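Local coordinates for glycoside hydrolase family protein (Novosphingobium sp. PP1Y, PDB 6Q2F) that probably hydrolyses the glycosidic bonds of terminal alpha-L-rhamnose in rhamnosylated substrates, as an alpha-L-rhamnosidase that carries a bound sodium ion, at residues A[767-770]-A[771-775]. Sequence-based numbering, arbitrary orientation.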
ATOM      1  N   PHE A 767      -7.649  15.992   4.382  1.00 33.46           N
ATOM      2  CA  PHE A 767      -8.080  17.128   5.188  1.00 24.37           C
ATOM      3  C   PHE A 767      -6.905  18.037   5.527  1.00 25.31           C
ATOM      4  O   PHE A 767      -7.011  19.262   5.401  1.00 27.66           O
ATOM      5  CB  PHE A 767      -8.793  16.621   6.449  1.00 22.45           C
ATOM      6  CG  PHE A 767      -9.125  17.699   7.461  1.00 24.09           C
ATOM      7  CD1 PHE A 767     -10.345  18.368   7.417  1.00 25.82           C
ATOM      8  CD2 PHE A 767      -8.229  18.010   8.473  1.00 26.19           C
ATOM      9  CE1 PHE A 767     -10.662  19.351   8.361  1.00 23.09           C
ATOM     10  CE2 PHE A 767      -8.530  18.995   9.440  1.00 24.83           C
ATOM     11  CZ  PHE A 767      -9.754  19.656   9.387  1.00 22.21           C
ATOM     12  N   ASN A 768      -5.767  17.462   5.927  1.00 19.71           N
ATOM     13  CA  ASN A 768      -4.617  18.289   6.304  1.00 23.74           C
ATOM     14  C   ASN A 768      -4.118  19.112   5.124  1.00 26.56           C
ATOM     15  O   ASN A 768      -3.833  20.306   5.261  1.00 31.29           O
ATOM     16  CB  ASN A 768      -3.457  17.446   6.844  1.00 26.67           C
ATOM     17  CG  ASN A 768      -2.239  18.321   7.193  1.00 43.47           C
ATOM     18  OD1 ASN A 768      -1.345  18.539   6.361  1.00 38.09           O
ATOM     19  ND2 ASN A 768      -2.237  18.876   8.400  1.00 45.30           N
ATOM     20  N   ALA A 769      -3.961  18.477   3.963  1.00 24.31           N
ATOM     21  CA  ALA A 769      -3.537  19.220   2.783  1.00 22.92           C
ATOM     22  C   ALA A 769      -4.542  20.315   2.446  1.00 25.56           C
ATOM     23  O   ALA A 769      -4.157  21.454   2.184  1.00 26.92           O
ATOM     24  CB  ALA A 769      -3.337  18.272   1.601  1.00 23.14           C
ATOM     25  N   LEU A 770      -5.835  19.991   2.460  1.00 30.02           N
ATOM     26  CA  LEU A 770      -6.855  21.001   2.183  1.00 25.97           C
ATOM     27  C   LEU A 770      -6.717  22.203   3.111  1.00 33.94           C
ATOM     28  O   LEU A 770      -6.734  23.357   2.662  1.00 30.61           O
ATOM     29  CB  LEU A 770      -8.258  20.393   2.306  1.00 25.07           C
ATOM     30  CG  LEU A 770      -9.412  21.403   2.315  1.00 31.79           C
ATOM     31  CD1 LEU A 770      -9.502  22.169   0.989  1.00 29.61           C
ATOM     32  CD2 LEU A 770     -10.746  20.735   2.633  1.00 30.59           C
ATOM     33  N   THR A 771      -6.538  21.951   4.408  1.00 27.46           N
ATOM     34  CA  THR A 771      -6.664  23.005   5.408  1.00 29.86           C
ATOM     35  C   THR A 771      -5.348  23.668   5.799  1.00 30.68           C
ATOM     36  O   THR A 771      -5.383  24.716   6.455  1.00 30.14           O
ATOM     37  CB  THR A 771      -7.325  22.465   6.677  1.00 27.60           C
ATOM     38  OG1 THR A 771      -6.521  21.418   7.226  1.00 26.06           O
ATOM     39  CG2 THR A 771      -8.719  21.934   6.371  1.00 28.59           C
ATOM     40  N   GLU A 772      -4.199  23.105   5.422  1.00 29.69           N
ATOM     41  CA  GLU A 772      -2.912  23.634   5.859  1.00 30.26           C
ATOM     42  C   GLU A 772      -1.969  24.022   4.731  1.00 33.97           C
ATOM     43  O   GLU A 772      -1.082  24.850   4.957  1.00 40.37           O
ATOM     44  CB  GLU A 772      -2.180  22.611   6.741  1.00 31.13           C
ATOM     45  CG  GLU A 772      -2.973  22.127   7.954  1.00 49.27           C
ATOM     46  CD  GLU A 772      -3.038  23.162   9.066  1.00 72.45           C
ATOM     47  OE1 GLU A 772      -2.228  24.118   9.041  1.00 82.01           O
ATOM     48  OE2 GLU A 772      -3.893  23.014   9.966  1.00 80.21           O
ATOM     49  N   LEU A 773      -2.109  23.437   3.542  1.00 24.95           N
ATOM     50  CA  LEU A 773      -1.150  23.648   2.463  1.00 25.43           C
ATOM     51  C   LEU A 773      -1.647  24.625   1.404  1.00 29.89           C
ATOM     52  O   LEU A 773      -0.881  25.469   0.934  1.00 36.25           O
ATOM     53  CB  LEU A 773      -0.813  22.321   1.770  1.00 28.36           C
ATOM     54  CG  LEU A 773      -0.123  21.244   2.618  1.00 31.52           C
ATOM     55  CD1 LEU A 773       0.204  20.018   1.782  1.00 25.39           C
ATOM     56  CD2 LEU A 773       1.130  21.811   3.311  1.00 27.69           C
ATOM     57  N   LEU A 774      -2.916  24.505   1.015  1.00 25.39           N
ATOM     58  CA  LEU A 774      -3.422  25.177  -0.166  1.00 29.54           C
ATOM     59  C   LEU A 774      -3.712  26.635   0.142  1.00 30.93           C
ATOM     60  O   LEU A 774      -4.327  26.957   1.160  1.00 28.01           O
ATOM     61  CB  LEU A 774      -4.691  24.488  -0.660  1.00 32.69           C
ATOM     62  CG  LEU A 774      -4.530  23.058  -1.145  1.00 30.38           C
ATOM     63  CD1 LEU A 774      -5.815  22.605  -1.798  1.00 31.82           C
ATOM     64  CD2 LEU A 774      -3.380  23.011  -2.131  1.00 30.16           C
ATOM     65  N   ALA A 775      -3.260  27.511  -0.751  1.00 29.84           N
ATOM     66  CA  ALA A 775      -3.505  28.936  -0.655  1.00 26.23           C
ATOM     67  C   ALA A 775      -3.933  29.453  -2.017  1.00 29.58           C
ATOM     68  O   ALA A 775      -3.680  28.819  -3.044  1.00 31.05           O
ATOM     69  CB  ALA A 775      -2.266  29.686  -0.167  1.00 25.84           C
TER
HETATM   70  O   HOH W   1      -5.195  25.469   3.133  1.00 38.42           O
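F767 and T771, one helical turn apart, open a worked example of how a short helix closes on itself and gives way to a strand. The helix, 767-773, belongs to the alpha/beta part of the chain in which strands 734-737, 762-765 and 788-794 run parallel. The F767 carbonyl takes two bonds from one residue: T771 N makes the usual backbone bond, and T771 OG1 reaches the same F767 O at 2.9 Å from above the carbonyl plane. Chi1 of T771 (61°) holds OG1 between its own N and carbonyl carbon, facing back along the helix, and leaves CG2 over one face of the F767 ring, 3.9 Å from the centroid, a CH-pi contact. R555 adds a cation-pi contact to that ring. The N768 amide crosses the E772 side chain at about a right angle, N768 ND2 lying 3.4 Å from E772 CG, while N768 OD1 is hydrogen-bonded to Y636 of helix 620-636; N768 O receives a weak bond from E772 N. The wider pi-type turn at 771-773 shows in the bonds to A769 O, which accepts L773 N at 3.2 Å and, weakly, L774 N, five residues on. A769 CB packs against L773 CD1 at 4.0 Å, the pair facing helix 620-636. L770, by contrast, turns its side chain to I792 of strand 788-794 and L812 of helix 803-814. A water bridges the backbone here, donating to L770 O at 2.7 Å and to L774 O at 2.6 Å.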